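PDB 1ON3: methylmalonyl-CoA carboxyltransferase 12S subunit, which transfers the carboxyl group of methylmalonyl-CoA to the biotin of the 1.3S subunit, forming propanoyl-CoA, and builds the hexameric core of transcarboxylase. Local coordinates for the interface of chains A and B. Coordinates in Å, arbitrary orientation; residue numbers count along the deposited sequence, not the author numbering. Chains: chain A/B, Methylmalonyl-CoA carboxyltransferase 12S subunit.

The interface of chains A and B. Residues chain A 284, 431-433, 492; chain B 12, 16, 19.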
loop_
_atom_site.group_PDB
_atom_site.type_symbol
_atom_site.label_atom_id
_atom_site.label_comp_id
_atom_site.label_asym_id
_atom_site.label_seq_id
_atom_site.Cartn_x
_atom_site.Cartn_y
_atom_site.Cartn_z
ATOM N N ILE A 284 0.465 -50.865 17.993
ATOM C CA ILE A 284 1.796 -50.530 18.493
ATOM C C ILE A 284 2.814 -51.261 17.616
ATOM O O ILE A 284 3.993 -50.906 17.570
ATOM C CB ILE A 284 1.966 -50.958 19.983
ATOM C CG1 ILE A 284 1.124 -50.052 20.883
ATOM C CG2 ILE A 284 3.426 -50.892 20.399
ATOM C CD1 ILE A 284 1.449 -48.569 20.741
ATOM N N TRP A 431 1.777 -38.715 19.220
ATOM C CA TRP A 431 1.066 -39.743 19.976
ATOM C C TRP A 431 2.207 -40.528 20.654
ATOM O O TRP A 431 3.373 -40.370 20.274
ATOM C CB TRP A 431 0.294 -40.657 19.035
ATOM C CG TRP A 431 -1.082 -40.192 18.743
ATOM C CD1 TRP A 431 -1.572 -38.923 18.881
ATOM C CD2 TRP A 431 -2.163 -40.995 18.271
ATOM N NE1 TRP A 431 -2.899 -38.892 18.527
ATOM C CE2 TRP A 431 -3.287 -40.150 18.145
ATOM C CE3 TRP A 431 -2.292 -42.351 17.939
ATOM C CZ2 TRP A 431 -4.528 -40.617 17.701
ATOM C CZ3 TRP A 431 -3.523 -42.813 17.499
ATOM C CH2 TRP A 431 -4.628 -41.945 17.383
ATOM N N PRO A 432 1.895 -41.372 21.656
ATOM C CA PRO A 432 2.942 -42.146 22.347
ATOM C C PRO A 432 3.615 -43.173 21.438
ATOM O O PRO A 432 4.642 -43.760 21.789
ATOM C CB PRO A 432 2.185 -42.811 23.500
ATOM C CG PRO A 432 1.008 -41.876 23.738
ATOM C CD PRO A 432 0.593 -41.548 22.316
ATOM N N SER A 433 3.023 -43.390 20.272
ATOM C CA SER A 433 3.546 -44.334 19.287
ATOM C C SER A 433 4.252 -43.638 18.124
ATOM O O SER A 433 4.622 -44.277 17.131
ATOM C CB SER A 433 2.397 -45.187 18.745
ATOM O OG SER A 433 1.319 -44.373 18.304
ATOM N N PRO A 492 -3.526 -40.283 22.902
ATOM C CA PRO A 492 -4.318 -40.343 21.673
ATOM C C PRO A 492 -5.772 -39.955 21.900
ATOM O O PRO A 492 -6.436 -39.457 20.987
ATOM C CB PRO A 492 -4.168 -41.797 21.241
ATOM C CG PRO A 492 -2.752 -42.111 21.667
ATOM C CD PRO A 492 -2.719 -41.504 23.068
ATOM N N MET B 12 -0.649 -49.321 24.136
ATOM C CA MET B 12 -0.885 -47.889 24.074
ATOM C C MET B 12 -1.345 -47.401 25.448
ATOM O O MET B 12 -0.921 -46.342 25.911
ATOM C CB MET B 12 -1.944 -47.574 23.011
ATOM C CG MET B 12 -2.127 -46.083 22.715
ATOM S SD MET B 12 -0.649 -45.279 22.017
ATOM C CE MET B 12 -0.820 -45.716 20.295
ATOM N N VAL B 16 0.374 -44.604 27.721
ATOM C CA VAL B 16 -0.366 -43.431 28.167
ATOM C C VAL B 16 -0.159 -43.216 29.664
ATOM O O VAL B 16 -0.059 -42.079 30.136
ATOM C CB VAL B 16 -1.877 -43.570 27.849
ATOM C CG1 VAL B 16 -2.692 -42.572 28.669
ATOM C CG2 VAL B 16 -2.101 -43.324 26.361
ATOM N N LEU B 19 3.334 -41.897 30.125
ATOM C CA LEU B 19 3.371 -40.485 29.777
ATOM C C LEU B 19 2.929 -39.644 30.968
ATOM O O LEU B 19 3.557 -38.629 31.296
ATOM C CB LEU B 19 2.450 -40.236 28.580
ATOM C CG LEU B 19 2.187 -38.795 28.122
ATOM C CD1 LEU B 19 3.501 -38.099 27.751
ATOM C CD2 LEU B 19 1.247 -38.832 26.918
#
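The first turns of helix 12-27 of chain B lie against three chain A segments: the loop at A:Ile284, the loop A:Trp431 to A:Ser433 between strands 427-430 and 435-437, and the 3-10 helix 492-494. B:Met12 carries the contact, with 70 Å² of its surface hidden by chain A, about half of the 138 Å² buried here. Its CG lies anti to the backbone N (chi1 -172°), and bends at chi2 and chi3 (63° and 83°) fold the thioether into chain A. The sulfur faces two neighbouring proline rings: SD is 3.8 Å from CG of A:Pro492 and 3.9 Å from CD of A:Pro432, whose ring the methionine chain meets nearly at a right angle. Beyond it the terminal methyl CE packs against both A:Ser433 CB, at 3.6 Å, and A:Ile284 CD1, at 3.7 Å; A:Ser433 OG makes a close contact, 3.2 Å from CE. In a minor contact, CE lies 4.4 Å from CE3 of A:Trp431, raised above the indole plane and displaced beyond CE3, on the side that A:Pro492 covers. There A:Pro492 CB stands 3.5 Å above the ring plane, over its centre; this probably helps hold the indole in place while CG and CD of the proline turn to chain B. One turn along the helix, B:Val16 places CG2 3.8 Å from A:Pro492 CD, the two side chains running past each other in opposite directions. Replacing B:Met12 with an alanine would probably open a gap in front of the two prolines and leave A:Ile284 and A:Ser433 without their methyl partner. The patch thus joins the N-terminal helix of one subunit to the C-terminal carboxyltransferase region of its neighbour in the homohexameric 12S core.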